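Local atomic coordinates of TRAP dicarboxylate transporter-DctP subunit (Marinobacter aquaeolei, PDB entry 4PFI), a protein that probably captures a small organic acid or similar solute in the periplasm and hands it to a TRAP-type membrane transporter for uptake. Residues L116-P121 and D314-A319; G112-H117 and P134-A139; N220-I225 and L237-A242; Q50-Q55 and W279-D284; H103-V108 and M182-A187. All blocks are in the same frame, centred on the assembly; numbering follows the deposited sequence.

Contact 1: residues L116-P121 and D314-A319; sequences LHFLLP and DASLPA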
# COMPACT_ATOMS: atom_id res chain seq x y z
N LEU A 116 7.34 4.60 5.72
CA LEU A 116 7.88 5.63 6.63
C LEU A 116 6.81 6.67 7.00
O LEU A 116 6.07 7.15 6.13
CB LEU A 116 9.09 6.33 6.00
CG LEU A 116 10.38 5.49 5.96
CD1 LEU A 116 11.43 6.18 5.14
CD2 LEU A 116 10.90 5.19 7.37
N HIS A 117 6.71 7.03 8.27
CA HIS A 117 5.65 7.95 8.67
C HIS A 117 6.03 9.41 8.36
O HIS A 117 7.19 9.78 8.53
CB HIS A 117 5.34 7.79 10.17
CG HIS A 117 4.71 6.47 10.52
ND1 HIS A 117 4.25 6.17 11.77
CD2 HIS A 117 4.48 5.37 9.75
CE1 HIS A 117 3.76 4.94 11.77
NE2 HIS A 117 3.89 4.44 10.57
N PHE A 118 5.06 10.21 7.90
CA PHE A 118 5.22 11.66 7.72
C PHE A 118 6.28 12.03 6.69
O PHE A 118 6.90 13.08 6.79
CB PHE A 118 5.51 12.33 9.07
CG PHE A 118 4.47 12.01 10.11
CD1 PHE A 118 3.19 12.53 10.02
CD2 PHE A 118 4.76 11.15 11.16
CE1 PHE A 118 2.21 12.21 10.95
CE2 PHE A 118 3.78 10.83 12.10
CZ PHE A 118 2.51 11.36 11.99
N LEU A 119 6.48 11.19 5.68
CA LEU A 119 7.55 11.41 4.72
C LEU A 119 6.99 11.99 3.42
O LEU A 119 7.29 13.13 3.06
CB LEU A 119 8.29 10.11 4.42
CG LEU A 119 9.43 10.25 3.40
CD1 LEU A 119 10.71 10.67 4.11
CD2 LEU A 119 9.62 8.96 2.64
N LEU A 120 6.20 11.19 2.72
CA LEU A 120 5.53 11.65 1.52
C LEU A 120 4.63 12.83 1.87
O LEU A 120 4.14 12.93 3.00
CB LEU A 120 4.69 10.54 0.93
CG LEU A 120 5.39 9.51 0.06
CD1 LEU A 120 6.70 9.01 0.68
CD2 LEU A 120 4.41 8.35 -0.16
N PRO A 121 4.41 13.75 0.92
CA PRO A 121 3.56 14.93 1.18
C PRO A 121 2.11 14.53 1.56
O PRO A 121 1.55 13.62 0.96
CB PRO A 121 3.61 15.69 -0.14
CG PRO A 121 4.07 14.72 -1.16
CD PRO A 121 4.95 13.75 -0.45
N ASP A 314 8.17 13.85 15.11
CA ASP A 314 9.42 13.99 15.85
C ASP A 314 9.88 12.61 16.30
O ASP A 314 11.04 12.24 16.09
CB ASP A 314 9.24 14.95 17.04
CG ASP A 314 8.90 16.39 16.60
OD1 ASP A 314 9.10 16.73 15.40
OD2 ASP A 314 8.44 17.21 17.44
N ALA A 315 8.96 11.82 16.82
CA ALA A 315 9.31 10.51 17.37
C ALA A 315 9.47 9.42 16.31
O ALA A 315 9.98 8.34 16.61
CB ALA A 315 8.29 10.10 18.45
N SER A 316 9.11 9.72 15.07
CA SER A 316 9.19 8.75 13.96
C SER A 316 10.55 8.67 13.29
O SER A 316 10.80 7.78 12.47
CB SER A 316 8.20 9.15 12.86
OG SER A 316 8.66 10.36 12.23
N LEU A 317 11.43 9.61 13.60
CA LEU A 317 12.66 9.77 12.82
C LEU A 317 13.55 8.51 12.73
O LEU A 317 14.03 8.18 11.66
CB LEU A 317 13.45 10.97 13.35
CG LEU A 317 12.68 12.29 13.14
CD1 LEU A 317 13.39 13.46 13.79
CD2 LEU A 317 12.44 12.57 11.64
N PRO A 318 13.69 7.77 13.83
CA PRO A 318 14.53 6.55 13.86
C PRO A 318 14.18 5.49 12.82
O PRO A 318 15.07 4.72 12.46
CB PRO A 318 14.29 5.99 15.27
CG PRO A 318 13.91 7.17 16.09
CD PRO A 318 13.14 8.08 15.16
N ALA A 319 12.94 5.42 12.34
CA ALA A 319 12.65 4.51 11.22
C ALA A 319 13.38 4.94 9.93
O ALA A 319 13.67 4.11 9.08
CB ALA A 319 11.17 4.41 10.98
O HOH W 1 9.43 8.80 9.63

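Contact 2: residues G112-H117 and P134-A139; sequences GLFNLH and PAFISA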
# COMPACT_ATOMS: atom_id res chain seq x y z
N GLY A 112 10.29 0.08 1.27
CA GLY A 112 10.11 0.50 2.65
C GLY A 112 9.85 1.99 2.78
O GLY A 112 9.24 2.45 3.73
N LEU A 113 10.34 2.77 1.82
CA LEU A 113 10.07 4.19 1.78
C LEU A 113 8.58 4.48 2.03
O LEU A 113 8.25 5.44 2.70
CB LEU A 113 10.47 4.75 0.41
CG LEU A 113 10.24 6.24 0.16
CD1 LEU A 113 11.40 7.06 0.73
CD2 LEU A 113 10.06 6.52 -1.36
N PHE A 114 7.70 3.64 1.49
CA PHE A 114 6.26 3.86 1.54
C PHE A 114 5.61 3.53 2.88
O PHE A 114 4.43 3.82 3.07
CB PHE A 114 5.56 3.07 0.42
CG PHE A 114 5.96 3.51 -0.94
CD1 PHE A 114 5.72 4.81 -1.34
CD2 PHE A 114 6.63 2.64 -1.79
CE1 PHE A 114 6.12 5.24 -2.61
CE2 PHE A 114 7.03 3.05 -3.05
CZ PHE A 114 6.77 4.37 -3.47
N ASN A 115 6.36 2.90 3.78
CA ASN A 115 5.88 2.69 5.14
C ASN A 115 6.48 3.68 6.16
O ASN A 115 6.18 3.58 7.34
CB ASN A 115 6.14 1.26 5.63
CG ASN A 115 5.60 0.18 4.69
OD1 ASN A 115 6.24 -0.87 4.51
ND2 ASN A 115 4.44 0.41 4.09
N LEU A 116 7.34 4.60 5.72
CA LEU A 116 7.88 5.63 6.63
C LEU A 116 6.81 6.67 7.00
O LEU A 116 6.07 7.15 6.13
CB LEU A 116 9.09 6.33 6.00
CG LEU A 116 10.38 5.49 5.96
CD1 LEU A 116 11.43 6.18 5.14
CD2 LEU A 116 10.90 5.19 7.37
N HIS A 117 6.71 7.03 8.27
CA HIS A 117 5.65 7.95 8.67
C HIS A 117 6.03 9.41 8.36
O HIS A 117 7.19 9.78 8.53
CB HIS A 117 5.34 7.79 10.17
CG HIS A 117 4.71 6.47 10.52
ND1 HIS A 117 4.25 6.17 11.77
CD2 HIS A 117 4.48 5.37 9.75
CE1 HIS A 117 3.76 4.94 11.77
NE2 HIS A 117 3.89 4.44 10.57
N PRO A 134 8.43 10.75 -13.52
CA PRO A 134 9.29 9.77 -14.18
C PRO A 134 10.61 9.58 -13.43
O PRO A 134 11.14 8.47 -13.41
CB PRO A 134 9.54 10.39 -15.56
CG PRO A 134 8.39 11.33 -15.77
CD PRO A 134 8.07 11.87 -14.41
N ALA A 135 11.13 10.65 -12.83
CA ALA A 135 12.39 10.58 -12.10
C ALA A 135 12.25 9.79 -10.80
O ALA A 135 13.21 9.19 -10.32
CB ALA A 135 12.93 11.99 -11.82
N PHE A 136 11.04 9.78 -10.23
CA PHE A 136 10.79 9.01 -9.02
C PHE A 136 10.60 7.54 -9.39
O PHE A 136 11.20 6.65 -8.77
CB PHE A 136 9.56 9.54 -8.29
CG PHE A 136 9.30 8.88 -6.98
CD1 PHE A 136 10.01 9.26 -5.84
CD2 PHE A 136 8.33 7.90 -6.86
CE1 PHE A 136 9.78 8.65 -4.62
CE2 PHE A 136 8.08 7.28 -5.64
CZ PHE A 136 8.80 7.66 -4.51
N ILE A 137 9.79 7.28 -10.41
CA ILE A 137 9.59 5.92 -10.86
C ILE A 137 10.94 5.31 -11.26
O ILE A 137 11.29 4.21 -10.82
CB ILE A 137 8.62 5.86 -12.07
CG1 ILE A 137 7.22 6.32 -11.64
CG2 ILE A 137 8.58 4.44 -12.67
CD1 ILE A 137 6.14 6.14 -12.71
N SER A 138 11.70 6.04 -12.06
CA SER A 138 12.95 5.52 -12.59
C SER A 138 13.94 5.19 -11.48
O SER A 138 14.71 4.23 -11.59
CB SER A 138 13.58 6.50 -13.60
OG SER A 138 13.73 7.80 -13.04
N ALA A 139 13.93 5.95 -10.39
CA ALA A 139 14.80 5.67 -9.26
C ALA A 139 14.54 4.26 -8.67
O ALA A 139 15.41 3.65 -8.05
CB ALA A 139 14.67 6.76 -8.17

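Contact 3: residues N220-I225 and L237-A242; sequences NPVFAI and LTMARA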
# COMPACT_ATOMS: atom_id res chain seq x y z
N ASN A 220 -4.20 -0.33 8.92
CA ASN A 220 -4.65 -0.73 7.58
C ASN A 220 -5.54 0.37 7.06
O ASN A 220 -6.08 1.16 7.84
CB ASN A 220 -5.48 -2.02 7.65
CG ASN A 220 -4.67 -3.25 7.35
OD1 ASN A 220 -4.15 -3.38 6.25
ND2 ASN A 220 -4.53 -4.14 8.32
N PRO A 221 -5.74 0.41 5.74
CA PRO A 221 -6.74 1.35 5.21
C PRO A 221 -8.16 0.92 5.62
O PRO A 221 -8.42 -0.26 5.90
CB PRO A 221 -6.53 1.28 3.68
CG PRO A 221 -5.81 -0.00 3.43
CD PRO A 221 -5.03 -0.32 4.67
N VAL A 222 -9.05 1.90 5.70
CA VAL A 222 -10.39 1.68 6.19
C VAL A 222 -11.14 0.54 5.47
O VAL A 222 -11.83 -0.23 6.13
CB VAL A 222 -11.20 2.99 6.09
CG1 VAL A 222 -12.68 2.74 6.27
CG2 VAL A 222 -10.72 3.95 7.15
N PHE A 223 -11.02 0.42 4.14
CA PHE A 223 -11.72 -0.67 3.46
C PHE A 223 -11.26 -2.03 3.91
O PHE A 223 -12.04 -2.95 3.94
CB PHE A 223 -11.66 -0.59 1.91
CG PHE A 223 -10.33 -0.88 1.34
CD1 PHE A 223 -9.96 -2.17 0.97
CD2 PHE A 223 -9.41 0.17 1.14
CE1 PHE A 223 -8.66 -2.40 0.39
CE2 PHE A 223 -8.15 -0.05 0.60
CZ PHE A 223 -7.77 -1.34 0.22
N ALA A 224 -9.98 -2.17 4.21
CA ALA A 224 -9.47 -3.47 4.65
C ALA A 224 -9.97 -3.77 6.09
O ALA A 224 -10.32 -4.92 6.41
CB ALA A 224 -7.96 -3.49 4.58
N ILE A 225 -10.03 -2.74 6.93
CA ILE A 225 -10.57 -2.87 8.29
C ILE A 225 -12.04 -3.34 8.27
O ILE A 225 -12.43 -4.25 9.00
CB ILE A 225 -10.44 -1.54 9.04
CG1 ILE A 225 -8.96 -1.25 9.31
CG2 ILE A 225 -11.24 -1.56 10.33
CD1 ILE A 225 -8.67 0.18 9.75
N LEU A 237 -10.93 4.18 16.26
CA LEU A 237 -10.25 4.35 14.99
C LEU A 237 -9.46 5.68 15.01
O LEU A 237 -10.08 6.74 15.06
CB LEU A 237 -11.30 4.40 13.88
CG LEU A 237 -10.80 4.01 12.50
CD1 LEU A 237 -11.33 2.64 12.25
CD2 LEU A 237 -11.30 4.97 11.46
N THR A 238 -8.13 5.63 15.05
CA THR A 238 -7.35 6.88 15.09
C THR A 238 -6.75 7.19 13.70
O THR A 238 -6.05 6.38 13.12
CB THR A 238 -6.18 6.86 16.14
OG1 THR A 238 -6.69 6.68 17.47
CG2 THR A 238 -5.39 8.14 16.12
N MSE A 239 -7.02 8.38 13.18
CA MSE A 239 -6.55 8.77 11.87
C MSE A 239 -5.40 9.76 12.06
O MSE A 239 -5.62 10.94 12.38
CB MSE A 239 -7.72 9.31 11.06
CG MSE A 239 -9.02 8.41 11.28
SE MSE A 239 -10.39 8.80 9.97
CE MSE A 239 -10.33 7.16 8.91
N ALA A 240 -4.18 9.26 11.95
CA ALA A 240 -3.00 10.10 12.14
C ALA A 240 -2.49 10.66 10.82
O ALA A 240 -1.68 11.56 10.84
CB ALA A 240 -1.89 9.32 12.78
N ARG A 241 -3.00 10.13 9.70
CA ARG A 241 -2.49 10.46 8.37
C ARG A 241 -0.93 10.45 8.41
O ARG A 241 -0.28 11.46 8.19
CB ARG A 241 -3.07 11.80 7.92
CG ARG A 241 -4.55 11.74 7.53
CD ARG A 241 -5.09 13.12 7.03
NE ARG A 241 -4.94 14.14 8.09
CZ ARG A 241 -4.25 15.28 7.98
NH1 ARG A 241 -3.65 15.65 6.84
NH2 ARG A 241 -4.19 16.07 9.04
N ALA A 242 -0.36 9.29 8.75
CA ALA A 242 1.09 9.16 8.90
C ALA A 242 1.69 8.58 7.63
O ALA A 242 2.74 9.01 7.19
CB ALA A 242 1.44 8.30 10.12

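Contact 4: residues Q50-Q55 and W279-D284; sequences QHLYAQ and WTLQED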
# COMPACT_ATOMS: atom_id res chain seq x y z
N GLN A 50 -7.73 -2.38 -5.60
CA GLN A 50 -7.04 -3.12 -6.65
C GLN A 50 -8.02 -3.68 -7.68
O GLN A 50 -7.79 -3.56 -8.88
CB GLN A 50 -6.21 -4.26 -6.03
CG GLN A 50 -4.95 -3.74 -5.37
CD GLN A 50 -3.99 -4.82 -4.94
OE1 GLN A 50 -4.00 -5.94 -5.46
NE2 GLN A 50 -3.13 -4.48 -3.98
N HIS A 51 -9.09 -4.31 -7.22
CA HIS A 51 -10.09 -4.82 -8.12
C HIS A 51 -10.73 -3.68 -8.98
O HIS A 51 -10.84 -3.80 -10.20
CB HIS A 51 -11.16 -5.57 -7.35
CG HIS A 51 -12.05 -6.39 -8.23
ND1 HIS A 51 -13.42 -6.31 -8.19
CD2 HIS A 51 -11.75 -7.31 -9.18
CE1 HIS A 51 -13.94 -7.14 -9.07
NE2 HIS A 51 -12.95 -7.76 -9.68
N LEU A 52 -11.15 -2.59 -8.34
CA LEU A 52 -11.76 -1.49 -9.06
C LEU A 52 -10.81 -0.94 -10.11
O LEU A 52 -11.21 -0.67 -11.24
CB LEU A 52 -12.16 -0.38 -8.10
CG LEU A 52 -13.31 -0.81 -7.19
CD1 LEU A 52 -13.59 0.26 -6.13
CD2 LEU A 52 -14.55 -1.13 -8.01
N TYR A 53 -9.55 -0.79 -9.72
CA TYR A 53 -8.51 -0.31 -10.62
C TYR A 53 -8.39 -1.27 -11.80
O TYR A 53 -8.41 -0.86 -12.96
CB TYR A 53 -7.17 -0.23 -9.89
CG TYR A 53 -5.98 0.21 -10.71
CD1 TYR A 53 -5.25 -0.70 -11.49
CD2 TYR A 53 -5.56 1.54 -10.69
CE1 TYR A 53 -4.14 -0.29 -12.23
CE2 TYR A 53 -4.45 1.95 -11.44
CZ TYR A 53 -3.75 1.03 -12.20
OH TYR A 53 -2.66 1.46 -12.91
N ALA A 54 -8.27 -2.55 -11.48
CA ALA A 54 -8.08 -3.55 -12.52
C ALA A 54 -9.27 -3.60 -13.50
O ALA A 54 -9.07 -3.78 -14.70
CB ALA A 54 -7.80 -4.89 -11.91
N GLN A 55 -10.49 -3.44 -12.98
CA GLN A 55 -11.66 -3.41 -13.85
C GLN A 55 -11.57 -2.28 -14.85
O GLN A 55 -11.90 -2.44 -16.01
CB GLN A 55 -12.92 -3.22 -13.04
CG GLN A 55 -13.48 -4.46 -12.46
CD GLN A 55 -14.56 -4.14 -11.45
OE1 GLN A 55 -14.52 -4.61 -10.31
NE2 GLN A 55 -15.52 -3.30 -11.84
N TRP A 279 -6.72 7.91 -7.31
CA TRP A 279 -6.82 8.77 -6.15
C TRP A 279 -8.29 8.99 -5.81
O TRP A 279 -8.65 9.08 -4.64
CB TRP A 279 -6.11 10.09 -6.36
CG TRP A 279 -4.64 9.90 -6.23
CD1 TRP A 279 -3.75 9.60 -7.24
CD2 TRP A 279 -3.86 9.98 -5.03
NE1 TRP A 279 -2.48 9.48 -6.73
CE2 TRP A 279 -2.52 9.71 -5.38
CE3 TRP A 279 -4.16 10.25 -3.69
CZ2 TRP A 279 -1.49 9.71 -4.45
CZ3 TRP A 279 -3.13 10.25 -2.76
CH2 TRP A 279 -1.81 9.98 -3.14
N THR A 280 -9.13 9.01 -6.83
CA THR A 280 -10.54 9.26 -6.61
C THR A 280 -11.27 7.99 -6.19
O THR A 280 -12.18 8.05 -5.37
CB THR A 280 -11.20 9.85 -7.86
OG1 THR A 280 -10.61 11.14 -8.13
CG2 THR A 280 -12.72 9.98 -7.66
N LEU A 281 -10.89 6.84 -6.73
CA LEU A 281 -11.52 5.59 -6.37
C LEU A 281 -11.26 5.28 -4.91
O LEU A 281 -12.15 4.83 -4.18
CB LEU A 281 -10.96 4.45 -7.21
CG LEU A 281 -11.50 4.36 -8.64
CD1 LEU A 281 -10.60 3.46 -9.48
CD2 LEU A 281 -12.94 3.85 -8.64
N GLN A 282 -10.04 5.53 -4.45
CA GLN A 282 -9.73 5.11 -3.10
C GLN A 282 -10.38 6.06 -2.10
O GLN A 282 -10.87 5.60 -1.07
CB GLN A 282 -8.22 4.93 -2.85
CG GLN A 282 -7.40 6.19 -2.95
CD GLN A 282 -7.58 7.06 -1.74
OE1 GLN A 282 -8.14 6.64 -0.73
NE2 GLN A 282 -7.12 8.30 -1.83
N GLU A 283 -10.39 7.36 -2.38
CA GLU A 283 -11.01 8.33 -1.46
C GLU A 283 -12.48 7.95 -1.23
O GLU A 283 -12.95 7.91 -0.09
CB GLU A 283 -10.94 9.77 -2.02
CG GLU A 283 -11.50 10.83 -1.06
CD GLU A 283 -11.41 12.25 -1.60
OE1 GLU A 283 -11.00 12.42 -2.77
OE2 GLU A 283 -11.75 13.21 -0.86
N ASP A 284 -13.18 7.66 -2.33
CA ASP A 284 -14.59 7.28 -2.31
C ASP A 284 -14.83 5.91 -1.63
O ASP A 284 -15.72 5.78 -0.79
CB ASP A 284 -15.13 7.23 -3.74
CG ASP A 284 -15.44 8.62 -4.33
OD1 ASP A 284 -15.56 9.62 -3.56
OD2 ASP A 284 -15.61 8.71 -5.57

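Contact 5: residues H103-V108 and M182-A187; sequences HLADTV and MTSETA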
# COMPACT_ATOMS: atom_id res chain seq x y z
N HIS A 103 5.10 -7.55 0.45
CA HIS A 103 5.43 -8.71 -0.40
C HIS A 103 6.77 -8.56 -1.14
O HIS A 103 7.21 -9.48 -1.82
CB HIS A 103 4.32 -8.94 -1.43
CG HIS A 103 3.07 -9.51 -0.83
ND1 HIS A 103 1.90 -8.80 -0.74
CD2 HIS A 103 2.82 -10.72 -0.28
CE1 HIS A 103 0.98 -9.54 -0.16
NE2 HIS A 103 1.51 -10.72 0.13
N LEU A 104 7.38 -7.39 -1.01
CA LEU A 104 8.58 -7.03 -1.76
C LEU A 104 9.79 -6.77 -0.86
O LEU A 104 10.90 -6.64 -1.36
CB LEU A 104 8.32 -5.76 -2.56
CG LEU A 104 7.36 -5.79 -3.75
CD1 LEU A 104 7.20 -4.36 -4.29
CD2 LEU A 104 7.91 -6.72 -4.80
N ALA A 105 9.58 -6.68 0.45
CA ALA A 105 10.60 -6.18 1.37
C ALA A 105 11.92 -6.98 1.42
O ALA A 105 12.97 -6.42 1.73
CB ALA A 105 10.02 -6.06 2.79
N ASP A 106 11.87 -8.28 1.11
CA ASP A 106 13.08 -9.10 1.15
C ASP A 106 13.83 -9.07 -0.17
O ASP A 106 14.99 -9.45 -0.25
CB ASP A 106 12.75 -10.54 1.52
CG ASP A 106 12.52 -10.72 3.02
OD1 ASP A 106 13.35 -10.22 3.82
OD2 ASP A 106 11.51 -11.36 3.39
N THR A 107 13.16 -8.60 -1.22
CA THR A 107 13.78 -8.51 -2.54
C THR A 107 14.03 -7.05 -2.95
O THR A 107 15.08 -6.73 -3.51
CB THR A 107 12.91 -9.24 -3.60
OG1 THR A 107 11.55 -8.79 -3.48
CG2 THR A 107 12.94 -10.73 -3.38
N VAL A 108 13.06 -6.17 -2.66
CA VAL A 108 13.12 -4.75 -3.02
C VAL A 108 12.88 -3.85 -1.80
O VAL A 108 11.82 -3.24 -1.66
CB VAL A 108 12.03 -4.41 -4.07
CG1 VAL A 108 12.30 -3.07 -4.69
CG2 VAL A 108 11.96 -5.51 -5.12
N MSE A 182 2.65 -3.60 9.03
CA MSE A 182 2.97 -4.22 7.74
C MSE A 182 4.22 -5.09 7.95
O MSE A 182 5.03 -4.86 8.85
CB MSE A 182 3.22 -3.15 6.65
CG MSE A 182 1.96 -2.36 6.22
SE MSE A 182 0.45 -3.52 5.67
CE MSE A 182 -0.42 -3.69 7.40
N THR A 183 4.39 -6.09 7.10
CA THR A 183 5.48 -7.04 7.27
C THR A 183 6.80 -6.55 6.67
O THR A 183 7.47 -7.25 5.92
CB THR A 183 5.11 -8.40 6.67
OG1 THR A 183 6.13 -9.35 6.98
CG2 THR A 183 4.91 -8.28 5.14
N SER A 184 7.17 -5.33 7.01
CA SER A 184 8.39 -4.73 6.53
C SER A 184 9.20 -4.31 7.76
O SER A 184 8.64 -3.80 8.73
CB SER A 184 8.06 -3.50 5.68
OG SER A 184 9.22 -2.81 5.27
N GLU A 185 10.51 -4.51 7.72
CA GLU A 185 11.34 -4.12 8.85
C GLU A 185 11.17 -2.62 9.12
O GLU A 185 11.15 -2.16 10.27
CB GLU A 185 12.79 -4.45 8.56
CG GLU A 185 13.67 -4.33 9.76
CD GLU A 185 14.91 -5.22 9.66
OE1 GLU A 185 15.14 -5.81 8.58
OE2 GLU A 185 15.64 -5.33 10.67
N THR A 186 11.03 -1.84 8.05
CA THR A 186 10.90 -0.42 8.20
C THR A 186 9.57 -0.10 8.85
O THR A 186 9.49 0.82 9.66
CB THR A 186 11.01 0.29 6.85
OG1 THR A 186 12.28 -0.02 6.26
CG2 THR A 186 10.88 1.79 7.01
N ALA A 187 8.53 -0.85 8.50
CA ALA A 187 7.20 -0.62 9.05
C ALA A 187 7.18 -0.97 10.54
O ALA A 187 6.59 -0.26 11.34
CB ALA A 187 6.12 -1.41 8.29

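Contact 1: residues L116-P121 and D314-A319
The F118 ring turns an edge toward S316, whose OG lies near the ring plane, 4.1 Å from CD2 of F118. H117 carries the other flat group. Its CB is the side-chain atom nearest the second segment, 4.2 Å from CB of S316; the imidazole leads off to meet F191 edge-to-face and to bond through ND1 with Y194. No direct hydrogen bond joins the two segments, but one water does the work. It donates to the H117 carbonyl O over 2.7 Å and to S316 OG over 3.1 Å. OG stands between the backbone N and the carbonyl carbon (chi1 69°), where it also hydrogen-bonds with R313 O one turn back, so the hydroxyl serves its own helix and the water together. Further along, CD2 of L116 reaches over the backbone of the next helix, 3.4 Å from the carbonyl O of A319 and 3.7 Å from its CB. At the junction of the two helices A319 N gives a hydrogen bond to S316 O. The loop therefore lies in the elbow where helix 306-316 gives way to helix 318-339. R320 of the latter also grips H117 O, F323 and I335 touch L116, and helix 185-192 covers H117 and A319, while F118 bonds through its backbone to A242, in the chain that follows strand 236-239.

Contact 2: residues G112-H117 and P134-A139
F136 comes at L113 and F114 head-on from the neighbouring helix, and all the tight packing is concentrated at the far end of its ring. CZ of F136 sits 3.6 Å from CD2 of L113, with the methyl near the plane of the ring and at its edge. F114 meets the same end: its CZ is 3.9 Å from CE2 of F136, and each ring offers an edge to the other, so no face is stacked here. With CG anti to the backbone N (chi1 -175°), the F136 ring is carried out toward the 3-10 segment, and the L113 and F136 side chains together fill the 11.8 Å between their CA atoms.

The far side of the helix, at P134 and A135, faces solvent, though its own bonds stay intact. There S138 OG folds back to donate to P134 O over 2.7 Å, tilted 18° from the carbonyl plane, while S138 N bonds to the same oxygen. Around the buried side F154 meets F114, F140 meets F136 edge-to-face, and L130 and L131 add cover from helix 124-132. With no polar bond across it, the union of the 3-10 turn and helix 134-145 rests on shape and dispersion between aromatic edges and a methyl.

Contact 3: residues N220-I225 and L237-A242
V222 and the selenomethionine M239 make the closest apolar contact, CG2 of V222 lying 3.7 Å from the terminal CE of M239. The two side chains cross at about a right angle, and M239 gets its methyl there through a bend about its last torsion (chi3 110°). L237 packs more loosely: its CD2 is 4.5 Å from CG2 of V222, and its CD1 is 4.4 Å from CD1 of I225, so its two branches serve two different helix residues.

Backbone bonds hold the helical side in shape. P221 takes the N-cap position, and its carbonyl O receives I225 N over 3.1 Å, with a weak bond from A224 N besides. On the other side, L237 and M239 bond through their backbones to the strand at R300 and V302.

Polar groups work outside the apolar patch. R241 makes a salt bridge with E306, R309 holds the carbonyls of A240 and R241, and N286 of the long helix 263-296 accepts from F223 N.

In the fold, strands 217-220 and 236-239 both run antiparallel to strand 149-164, one along each side of it, and helix 222-228 belongs to the crossover that joins them. T161 of the middle strand touches V222, L237 and M239 alike. With no hydrogen bond between the segments, the helix is held on the sheet here by methyl packing; the directional bonds lie outside this patch, in the backbones and in R241, R309 and N286.

Contact 4: residues Q50-Q55 and W279-D284
L281 points across at L52 and Y53, and its forked end divides between them. CD2 approaches the root of L52, 4.3 Å from CB, while CD1 is directed at the backbone beyond, 4.4 Å from N of Y53. L52 answers in kind: its CB points at the opposite helix and its CD1 comes to 4.4 Å from CD2 of L281, whereas its other methyl turns farther off. The leucines thus come at each other obliquely from the two helices, CD2 of L281 ending over CB of L52, with the L281 tip set into the angle between the L52 side chain and helix 49-65. An extended chain gives L281 that reach, chi2 being 164°. Spacing is easy, with 7.6 Å between the CA atoms of L52 and L281 and no polar bond between the helices. Both leucines stay partly exposed, so the pair lies toward the surface.

Both helices belong to the alpha/beta architecture of the family 7 solute-binding proteins. Helix 263-296 is consistent with the long helix that spans the two lobes in TRAP receptors; here it is packed against helix 49-65, which follows the first strand, 37-41.

Y53 lies to the side of the leucine pair, its CB 5.1 Å from CD1 of L281. Its ring runs on to meet F98 and packs on I271 and L274, earlier turns of the same long helix, while W279 packs on helix 124-132. On another face of helix 49-65, Q50 bonds through OE1 to E43 N and through NE2 to E157.

Contact 5: residues H103-V108 and M182-A187
A105 and S184 bring their CA atoms within 5.8 Å of each other where two turns abut, the one after helix 101-104 and the other just ahead of helix 185-192. The A105 methyl carries the contact. Its CB points toward the second segment and sits 4.2 Å from both the carbonyl O of T183 and OG of S184, resting against two polar atoms without bonding to either. T183 flanks the methyl on the more open side and is the centre of an inverse gamma turn, closed by a weak bond from S184 N to M182 O.

S184 OG has a task of its own. The residue is the N-cap of helix 185-192, and OG, anti to the backbone N (chi1 175°), accepts from T186 N over a long 3.5 Å with an N-H...O angle of 137°, a weak capping bond. On the first segment the turn is tied more firmly: L104 O receives V108 N at 2.6 Å, T107 N at 3.0 Å and T107 OG1, the hydroxyl arriving 41° out of the carbonyl plane. That triple grip fixes the chain just past A105.

Beyond the methyl, carboxylates D106 and E185 keep apart, OD1 to OE1 6.7 Å, and may slightly disfavour closer approach. The loop after helix 101-104 thus touches the start of helix 185-192, which follows strand 178-180, through van der Waals contact alone; with no bond across, it adds little directional hold, and each turn keeps its shape through its own internal bonds.

Overall arrangement
Contacts 1 and 2 begin on one loop, share L116 and H117, and have centres 14 Å apart. Contact 5 leans on the same loop: L116 CD2 lies 3.4 Å from T186 CG2, and N115 OD1 is 3.4 Å from S184 CB. Contact 3 packs against that loop too, H117 CG lying 3.8 Å from A242 CB, and is nested inside the chain loop closed by contact 1. Contact 4 touches none of the others; its nearest atoms are about 6 Å from contacts 1 and 3. The bound sodium ion, held by Q234, N235 and G298, is about 10 Å from the L237 side chain of contact 3.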